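Local coordinates for sugar fermentation stimulation protein homolog (Pyrococcus furiosus, PDB 4DA2) that probably binds DNA, joining an OB-fold domain to a PD-(D/E)xK nuclease-like domain that holds calcium ions in this crystal, at residues P9-I14 with C55-G60; R21-V26 with R34-N39; K29-R34 with T63-L68. The protein carries 1 engineered substitution. All coordinates share one frame; numbering follows the deposited sequence.

Interaction 1: P9-I14 with C55-G60; sequences PLFPCI and CTPKAG
F11 and C55 face each other as an antiparallel hydrogen-bonded pair, and this is where the contact is tightest. F11 N gives a nearly straight bond to C55 O (2.8 Å, 176° at the hydrogen), and C55 N returns one to F11 O. Next to the pair, C13 SG comes to 3.7 Å from C55 SG; the two sulfurs are packed, not bonded, and A35 and V26 help bury them. Before F11 the pairing of these two strands stops, yet T56 takes over with its side chain. Its OG1, anti to the backbone N (chi1 -162°), donates to P9 O at 2.7 Å, in the carbonyl plane.

Toward solvent the contact is apolar, between the exposed prolines P9 and P57 and the partly exposed F11. P9 CG meets P57 CD at 3.6 Å, the two side chains meeting at a slant, while P57 CG lies 3.6 Å from F11 CE2, those two side chains crossing at about a right angle. P57 thus touches both P9 and F11 where the contact meets solvent. Since P9 and P57 have no N-H to offer, regular pairing cannot run on through them; the hydroxyl of T56 and apolar ring contacts replace backbone bonds where strands 11-18 and 52-57 of the OB barrel part.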
loop_
_atom_site.group_PDB
_atom_site.type_symbol
_atom_site.label_atom_id
_atom_site.label_comp_id
_atom_site.label_asym_id
_atom_site.label_seq_id
_atom_site.Cartn_x
_atom_site.Cartn_y
_atom_site.Cartn_z
ATOM N N PRO A 9 11.000 -17.169 3.261
ATOM C CA PRO A 9 11.493 -16.876 4.612
ATOM C C PRO A 9 11.543 -15.373 4.906
ATOM O O PRO A 9 11.593 -14.555 3.984
ATOM C CB PRO A 9 12.923 -17.428 4.584
ATOM C CG PRO A 9 13.340 -17.313 3.184
ATOM C CD PRO A 9 12.109 -17.448 2.325
ATOM N N LEU A 10 11.573 -15.028 6.186
ATOM C CA LEU A 10 11.589 -13.657 6.626
ATOM C C LEU A 10 12.862 -13.458 7.439
ATOM O O LEU A 10 13.099 -14.184 8.404
ATOM C CB LEU A 10 10.321 -13.361 7.446
ATOM C CG LEU A 10 9.910 -11.903 7.594
ATOM C CD1 LEU A 10 9.709 -11.253 6.227
ATOM C CD2 LEU A 10 8.646 -11.796 8.476
ATOM N N PHE A 11 13.709 -12.517 7.021
ATOM C CA PHE A 11 14.974 -12.254 7.726
ATOM C C PHE A 11 14.968 -10.901 8.441
ATOM O O PHE A 11 14.835 -9.872 7.786
ATOM C CB PHE A 11 16.169 -12.312 6.748
ATOM C CG PHE A 11 16.326 -13.637 6.044
ATOM C CD1 PHE A 11 16.413 -14.827 6.771
ATOM C CD2 PHE A 11 16.412 -13.694 4.654
ATOM C CE1 PHE A 11 16.563 -16.058 6.123
ATOM C CE2 PHE A 11 16.560 -14.923 3.998
ATOM C CZ PHE A 11 16.637 -16.103 4.735
ATOM N N PRO A 12 15.116 -10.893 9.786
ATOM C CA PRO A 12 15.345 -9.604 10.446
ATOM C C PRO A 12 16.678 -9.032 9.953
ATOM O O PRO A 12 17.591 -9.792 9.616
ATOM C CB PRO A 12 15.428 -9.964 11.943
ATOM C CG PRO A 12 15.708 -11.425 11.980
ATOM C CD PRO A 12 15.131 -12.024 10.733
ATOM N N CYS A 13 16.763 -7.710 9.879
ATOM C CA CYS A 13 17.964 -7.035 9.414
ATOM C C CYS A 13 18.036 -5.687 10.110
ATOM O O CYS A 13 17.046 -5.243 10.723
ATOM C CB CYS A 13 17.932 -6.876 7.882
ATOM S SG CYS A 13 16.658 -5.726 7.279
ATOM N N ILE A 14 19.210 -5.059 10.068
ATOM C CA ILE A 14 19.369 -3.701 10.550
ATOM C C ILE A 14 19.428 -2.772 9.362
ATOM O O ILE A 14 20.254 -2.960 8.453
ATOM C CB ILE A 14 20.647 -3.520 11.437
ATOM C CG1 ILE A 14 20.637 -4.523 12.599
ATOM C CG2 ILE A 14 20.765 -2.042 11.907
ATOM C CD1 ILE A 14 21.980 -4.693 13.306
ATOM N N CYS A 55 13.511 -8.592 5.679
ATOM C CA CYS A 55 13.780 -8.829 4.264
ATOM C C CYS A 55 13.313 -10.230 3.847
ATOM O O CYS A 55 13.148 -11.093 4.698
ATOM C CB CYS A 55 15.290 -8.721 3.966
ATOM S SG CYS A 55 15.890 -7.049 3.862
ATOM N N THR A 56 13.062 -10.417 2.557
ATOM C CA THR A 56 12.867 -11.749 1.989
ATOM C C THR A 56 13.719 -11.886 0.721
ATOM O O THR A 56 13.996 -10.881 0.060
ATOM C CB THR A 56 11.375 -12.050 1.710
ATOM O OG1 THR A 56 11.210 -13.468 1.562
ATOM C CG2 THR A 56 10.857 -11.323 0.462
ATOM N N PRO A 57 14.169 -13.129 0.388
ATOM C CA PRO A 57 15.038 -13.271 -0.783
ATOM C C PRO A 57 14.255 -12.993 -2.045
ATOM O O PRO A 57 13.032 -13.094 -2.038
ATOM C CB PRO A 57 15.465 -14.751 -0.745
ATOM C CG PRO A 57 15.245 -15.181 0.657
ATOM C CD PRO A 57 14.038 -14.407 1.114
ATOM N N LYS A 58 14.961 -12.612 -3.102
ATOM C CA LYS A 58 14.356 -12.407 -4.406
ATOM C C LYS A 58 15.193 -13.219 -5.386
ATOM O O LYS A 58 16.388 -12.960 -5.526
ATOM C CB LYS A 58 14.399 -10.920 -4.765
ATOM C CG LYS A 58 13.764 -10.579 -6.092
ATOM C CD LYS A 58 14.151 -9.187 -6.542
ATOM C CE LYS A 58 13.325 -8.786 -7.744
ATOM N NZ LYS A 58 13.873 -7.571 -8.391
ATOM N N ALA A 59 14.587 -14.215 -6.035
ATOM C CA ALA A 59 15.304 -15.042 -7.019
ATOM C C ALA A 59 15.413 -14.310 -8.353
ATOM O O ALA A 59 14.447 -14.252 -9.119
ATOM C CB ALA A 59 14.623 -16.402 -7.199
ATOM N N GLY A 60 16.590 -13.750 -8.622
ATOM C CA GLY A 60 16.799 -12.893 -9.797
ATOM C C GLY A 60 16.047 -11.568 -9.688
ATOM O O GLY A 60 14.966 -11.506 -9.101
#

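Interaction 2: R21-V26 with R34-N39; sequences RFVGLV and RALITN
V23 lies across the aliphatic part of R34, the two side chains about at right angles. CG1 of V23 is pressed to 3.3 Å from R34 CG and also meets NE, while CG2 reaches NE and NH2 of the same arginine. R34 comes within range because its CG is anti to the backbone N (chi1 -154°) and its chain runs extended from CG to NE. An alanine at V23 would probably leave R34 without most of this apolar support and freer to swing.

The opposite face belongs to A35 and I37. I37 CD1 lies 3.5 Å from G24 N, where a CB on G24 would be crowded, so the glycine lets the isoleucine fold over the backbone. A35 CB meets V26 CG1 more distantly, at 4.2 Å.

Between these two faces G24 and A35 form an antiparallel hydrogen-bonded pair. G24 N binds A35 O and A35 N binds G24 O, both at 2.8 Å and both nearly along the C=O axis. The next bond, I37 N to F22 O, is as short, but its donor stands 48° above the carbonyl plane.

Farther out, pairing gives way to a water that donates to R21 O and I37 O and accepts from N39 N. N39 is itself positioned by ND2 bonding to I79 O and OD1 accepting from G41 N, and R18 NH2 bonds R21 O. Strand 65-72 backs the A35 and I37 side through L67. The chemistry thus changes along this hairpin of the OB domain: direct backbone bonds hold its middle, while at its open end a water bridges the diverging chains.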
loop_
_atom_site.group_PDB
_atom_site.type_symbol
_atom_site.label_atom_id
_atom_site.label_comp_id
_atom_site.label_asym_id
_atom_site.label_seq_id
_atom_site.Cartn_x
_atom_site.Cartn_y
_atom_site.Cartn_z
ATOM N N ARG A 21 15.912 5.977 -4.163
ATOM C CA ARG A 21 14.505 5.641 -3.947
ATOM C C ARG A 21 14.164 4.155 -4.171
ATOM O O ARG A 21 13.150 3.672 -3.661
ATOM C CB ARG A 21 13.586 6.588 -4.735
ATOM C CG ARG A 21 13.621 6.454 -6.241
ATOM C CD ARG A 21 12.916 7.649 -6.871
ATOM N NE ARG A 21 12.781 7.557 -8.320
ATOM C CZ ARG A 21 13.756 7.805 -9.193
ATOM N NH1 ARG A 21 14.967 8.146 -8.770
ATOM N NH2 ARG A 21 13.524 7.695 -10.495
ATOM N N PHE A 22 15.035 3.424 -4.872
ATOM C CA PHE A 22 14.810 2.015 -5.197
ATOM C C PHE A 22 15.605 1.025 -4.347
ATOM O O PHE A 22 15.275 -0.164 -4.313
ATOM C CB PHE A 22 15.182 1.721 -6.665
ATOM C CG PHE A 22 14.469 2.578 -7.645
ATOM C CD1 PHE A 22 13.115 2.393 -7.882
ATOM C CD2 PHE A 22 15.140 3.606 -8.298
ATOM C CE1 PHE A 22 12.433 3.200 -8.789
ATOM C CE2 PHE A 22 14.467 4.416 -9.205
ATOM C CZ PHE A 22 13.109 4.207 -9.446
ATOM N N VAL A 23 16.655 1.494 -3.688
ATOM C CA VAL A 23 17.598 0.585 -3.026
ATOM C C VAL A 23 18.057 1.058 -1.653
ATOM O O VAL A 23 18.316 2.245 -1.438
ATOM C CB VAL A 23 18.818 0.300 -3.949
ATOM C CG1 VAL A 23 19.981 -0.310 -3.165
ATOM C CG2 VAL A 23 18.400 -0.612 -5.106
ATOM N N GLY A 24 18.175 0.112 -0.723
ATOM C CA GLY A 24 18.750 0.403 0.597
ATOM C C GLY A 24 19.859 -0.572 0.929
ATOM O O GLY A 24 19.953 -1.640 0.318
ATOM N N LEU A 25 20.703 -0.201 1.888
ATOM C CA LEU A 25 21.665 -1.147 2.474
ATOM C C LEU A 25 21.209 -1.550 3.871
ATOM O O LEU A 25 20.808 -0.700 4.677
ATOM C CB LEU A 25 23.067 -0.523 2.538
ATOM C CG LEU A 25 23.699 -0.126 1.209
ATOM C CD1 LEU A 25 25.014 0.603 1.404
ATOM C CD2 LEU A 25 23.883 -1.387 0.309
ATOM N N VAL A 26 21.290 -2.852 4.150
ATOM C CA VAL A 26 20.912 -3.427 5.428
ATOM C C VAL A 26 22.007 -4.394 5.890
ATOM O O VAL A 26 22.775 -4.915 5.072
ATOM C CB VAL A 26 19.546 -4.200 5.350
ATOM C CG1 VAL A 26 18.436 -3.275 4.814
ATOM C CG2 VAL A 26 19.663 -5.434 4.512
ATOM N N ARG A 34 22.604 -5.331 -0.275
ATOM C CA ARG A 34 21.708 -4.472 -1.058
ATOM C C ARG A 34 20.276 -5.029 -1.021
ATOM O O ARG A 34 20.066 -6.208 -1.294
ATOM C CB ARG A 34 22.224 -4.365 -2.495
ATOM C CG ARG A 34 21.816 -3.108 -3.229
ATOM C CD ARG A 34 22.464 -3.055 -4.606
ATOM N NE ARG A 34 22.011 -1.941 -5.410
ATOM C CZ ARG A 34 21.916 -1.978 -6.730
ATOM N NH1 ARG A 34 22.200 -3.096 -7.383
ATOM N NH2 ARG A 34 21.495 -0.915 -7.395
ATOM N N ALA A 35 19.299 -4.188 -0.661
ATOM C CA ALA A 35 17.913 -4.613 -0.534
ATOM C C ALA A 35 17.020 -3.692 -1.349
ATOM O O ALA A 35 17.141 -2.472 -1.275
ATOM C CB ALA A 35 17.484 -4.601 0.959
ATOM N N LEU A 36 16.139 -4.282 -2.147
ATOM C CA LEU A 36 15.210 -3.526 -2.955
ATOM C C LEU A 36 14.168 -2.825 -2.084
ATOM O O LEU A 36 13.670 -3.390 -1.130
ATOM C CB LEU A 36 14.479 -4.479 -3.902
ATOM C CG LEU A 36 13.969 -3.867 -5.195
ATOM C CD1 LEU A 36 15.144 -3.491 -6.094
ATOM C CD2 LEU A 36 13.027 -4.837 -5.919
ATOM N N ILE A 37 13.849 -1.587 -2.437
ATOM C CA ILE A 37 12.775 -0.849 -1.791
ATOM C C ILE A 37 11.726 -0.558 -2.881
ATOM O O ILE A 37 12.026 0.064 -3.911
ATOM C CB ILE A 37 13.300 0.483 -1.162
ATOM C CG1 ILE A 37 14.228 0.216 0.028
ATOM C CG2 ILE A 37 12.107 1.410 -0.772
ATOM C CD1 ILE A 37 15.101 1.426 0.421
ATOM N N THR A 38 10.496 -1.030 -2.676
ATOM C CA THR A 38 9.441 -0.748 -3.629
ATOM C C THR A 38 8.417 0.119 -2.888
ATOM O O THR A 38 7.380 -0.350 -2.418
ATOM C CB THR A 38 8.808 -2.060 -4.172
ATOM O OG1 THR A 38 9.863 -2.919 -4.630
ATOM C CG2 THR A 38 7.848 -1.797 -5.329
ATOM N N ASN A 39 8.759 1.383 -2.734
ATOM C CA ASN A 39 7.871 2.390 -2.148
ATOM C C ASN A 39 8.523 3.752 -2.433
ATOM O O ASN A 39 9.662 3.997 -2.022
ATOM C CB ASN A 39 7.671 2.151 -0.643
ATOM C CG ASN A 39 6.509 2.964 -0.036
ATOM O OD1 ASN A 39 6.374 4.160 -0.292
ATOM N ND2 ASN A 39 5.686 2.304 0.804
HETATM O O HOH W 1 10.827 2.234 -4.594
#

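Interaction 3: K29-R34 with T63-L68; sequences KERIER and TRYILL
E33 sets its carboxylate obliquely against the Y65 ring, the two planes 48° apart, with CD 3.7 Å from CE2. The glutamate chain bends at chi2 (-76°). From this position OE1 makes a salt bridge to R64 NH1 at 3.6 Å, with carboxylate and guanidinium planes 63° apart, so the pairing is skewed and not a flat two-pronged one. Within its own strand E33 also draws R31: NE and OE2 are 3.9 Å apart, a long attraction of charges with the oxygen well out of the guanidinium plane. One carboxylate is therefore shared between two arginines, R31 NH1 and R64 NH2 lying 4.6 Å apart, whose mutual repulsion it probably offsets.

R34 O approaches Y65 from another direction, at the ring edge near its plane and 3.9 Å from CB. T63 meets R34 instead, its CG2 over one face of the guanidinium, 3.9 Å from NH1. F11 and I28 also pack on Y65. These side chains meet at the edge of the parallel pairing of strands 31-36 and 65-72, which L36 makes through backbone bonds to Y65 and L67, the parallel closure of an OB-fold barrel.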
loop_
_atom_site.group_PDB
_atom_site.type_symbol
_atom_site.label_atom_id
_atom_site.label_comp_id
_atom_site.label_asym_id
_atom_site.label_seq_id
_atom_site.Cartn_x
_atom_site.Cartn_y
_atom_site.Cartn_z
ATOM N N LYS A 29 23.039 -10.448 9.634
ATOM C CA LYS A 29 24.120 -11.209 10.268
ATOM C C LYS A 29 25.468 -10.518 10.018
ATOM O O LYS A 29 25.637 -9.337 10.318
ATOM C CB LYS A 29 24.143 -12.666 9.770
ATOM C CG LYS A 29 22.840 -13.444 9.943
ATOM C CD LYS A 29 22.717 -14.031 11.337
ATOM C CE LYS A 29 21.384 -14.735 11.536
ATOM N NZ LYS A 29 21.271 -15.998 10.757
ATOM N N GLU A 30 26.435 -11.242 9.458
ATOM C CA GLU A 30 27.761 -10.651 9.257
ATOM C C GLU A 30 27.783 -9.694 8.061
ATOM O O GLU A 30 28.708 -8.874 7.921
ATOM C CB GLU A 30 28.802 -11.746 9.064
ATOM C CG GLU A 30 29.003 -12.642 10.289
ATOM C CD GLU A 30 27.975 -13.763 10.406
ATOM O OE1 GLU A 30 27.342 -14.132 9.390
ATOM O OE2 GLU A 30 27.806 -14.281 11.528
ATOM N N ARG A 31 26.758 -9.793 7.213
ATOM C CA ARG A 31 26.814 -9.192 5.863
ATOM C C ARG A 31 26.118 -7.835 5.730
ATOM O O ARG A 31 25.076 -7.608 6.337
ATOM C CB ARG A 31 26.240 -10.173 4.827
ATOM C CG ARG A 31 27.074 -11.429 4.679
ATOM C CD ARG A 31 26.488 -12.411 3.673
ATOM N NE ARG A 31 25.458 -13.275 4.224
ATOM C CZ ARG A 31 24.994 -14.367 3.623
ATOM N NH1 ARG A 31 25.475 -14.754 2.447
ATOM N NH2 ARG A 31 24.045 -15.080 4.203
ATOM N N ILE A 32 26.723 -6.928 4.957
ATOM C CA ILE A 32 26.012 -5.766 4.429
ATOM C C ILE A 32 25.421 -6.121 3.065
ATOM O O ILE A 32 26.150 -6.532 2.155
ATOM C CB ILE A 32 26.891 -4.494 4.358
ATOM C CG1 ILE A 32 27.411 -4.122 5.749
ATOM C CG2 ILE A 32 26.083 -3.325 3.761
ATOM C CD1 ILE A 32 28.369 -2.925 5.769
ATOM N N GLU A 33 24.097 -5.979 2.917
ATOM C CA GLU A 33 23.442 -6.431 1.700
ATOM C C GLU A 33 22.610 -5.335 1.050
ATOM O O GLU A 33 21.990 -4.538 1.730
ATOM C CB GLU A 33 22.494 -7.593 2.011
ATOM C CG GLU A 33 23.185 -8.869 2.456
ATOM C CD GLU A 33 23.823 -9.608 1.306
ATOM O OE1 GLU A 33 23.682 -9.164 0.136
ATOM O OE2 GLU A 33 24.479 -10.627 1.562
ATOM N N ARG A 34 22.604 -5.331 -0.275
ATOM C CA ARG A 34 21.708 -4.472 -1.058
ATOM C C ARG A 34 20.276 -5.029 -1.021
ATOM O O ARG A 34 20.066 -6.208 -1.294
ATOM C CB ARG A 34 22.224 -4.365 -2.495
ATOM C CG ARG A 34 21.816 -3.108 -3.229
ATOM C CD ARG A 34 22.464 -3.055 -4.606
ATOM N NE ARG A 34 22.011 -1.941 -5.410
ATOM C CZ ARG A 34 21.916 -1.978 -6.730
ATOM N NH1 ARG A 34 22.200 -3.096 -7.383
ATOM N NH2 ARG A 34 21.495 -0.915 -7.395
ATOM N N THR A 63 18.910 -7.482 -7.642
ATOM C CA THR A 63 19.097 -7.504 -6.187
ATOM C C THR A 63 18.529 -8.815 -5.622
ATOM O O THR A 63 17.537 -9.318 -6.147
ATOM C CB THR A 63 18.469 -6.255 -5.529
ATOM O OG1 THR A 63 17.049 -6.274 -5.714
ATOM C CG2 THR A 63 19.031 -4.984 -6.173
ATOM N N ARG A 64 19.182 -9.357 -4.594
ATOM C CA ARG A 64 18.833 -10.656 -4.020
ATOM C C ARG A 64 17.915 -10.574 -2.807
ATOM O O ARG A 64 17.481 -11.607 -2.298
ATOM C CB ARG A 64 20.089 -11.439 -3.610
ATOM C CG ARG A 64 21.197 -11.508 -4.658
ATOM C CD ARG A 64 22.004 -12.825 -4.619
ATOM N NE ARG A 64 22.133 -13.483 -3.308
ATOM C CZ ARG A 64 22.770 -12.988 -2.244
ATOM N NH1 ARG A 64 23.322 -11.786 -2.278
ATOM N NH2 ARG A 64 22.831 -13.693 -1.119
ATOM N N TYR A 65 17.649 -9.356 -2.326
ATOM C CA TYR A 65 16.748 -9.189 -1.181
ATOM C C TYR A 65 15.750 -8.085 -1.412
ATOM O O TYR A 65 16.045 -7.118 -2.094
ATOM C CB TYR A 65 17.548 -8.865 0.079
ATOM C CG TYR A 65 18.433 -9.988 0.523
ATOM C CD1 TYR A 65 17.967 -10.948 1.426
ATOM C CD2 TYR A 65 19.733 -10.106 0.035
ATOM C CE1 TYR A 65 18.791 -11.995 1.837
ATOM C CE2 TYR A 65 20.557 -11.146 0.443
ATOM C CZ TYR A 65 20.079 -12.082 1.342
ATOM O OH TYR A 65 20.897 -13.111 1.743
ATOM N N ILE A 66 14.557 -8.253 -0.841
ATOM C CA ILE A 66 13.555 -7.191 -0.816
ATOM C C ILE A 66 13.356 -6.769 0.642
ATOM O O ILE A 66 13.155 -7.622 1.526
ATOM C CB ILE A 66 12.220 -7.678 -1.410
ATOM C CG1 ILE A 66 12.431 -8.243 -2.815
ATOM C CG2 ILE A 66 11.199 -6.545 -1.478
ATOM C CD1 ILE A 66 11.308 -9.114 -3.247
ATOM N N LEU A 67 13.456 -5.462 0.903
ATOM C CA LEU A 67 13.120 -4.942 2.232
ATOM C C LEU A 67 11.593 -4.775 2.310
ATOM O O LEU A 67 11.032 -3.844 1.710
ATOM C CB LEU A 67 13.830 -3.605 2.466
ATOM C CG LEU A 67 13.568 -2.808 3.749
ATOM C CD1 LEU A 67 13.896 -3.661 4.985
ATOM C CD2 LEU A 67 14.406 -1.535 3.699
ATOM N N LEU A 68 10.917 -5.690 3.006
ATOM C CA LEU A 68 9.451 -5.724 3.001
ATOM C C LEU A 68 8.788 -4.763 3.961
ATOM O O LEU A 68 7.664 -4.323 3.713
ATOM C CB LEU A 68 8.912 -7.119 3.301
ATOM C CG LEU A 68 9.332 -8.242 2.357
ATOM C CD1 LEU A 68 8.805 -9.501 2.954
ATOM C CD2 LEU A 68 8.789 -7.990 0.939
#

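All three contacts belong to the curled sheet of the OB domain, and interactions 2 and 3 both use strand 31-36, sharing R34. Each mixes buried and exposed residues, but interaction 2 has the largest buried share, its backbone ladder backed by apolar side chains. Interaction 1 is shorter, with buried cysteines at one end and prolines at the surface; interaction 3 relies on charged side chains beside a buried tyrosine. C55 SG packs on A35 CB, linking interactions 1 and 2. Backbone bonds T56 O to I66 N and K58 N to R64 O tie interaction 1 to interaction 3, so strand 65-72 bridges the strands 31-36 and 52-57.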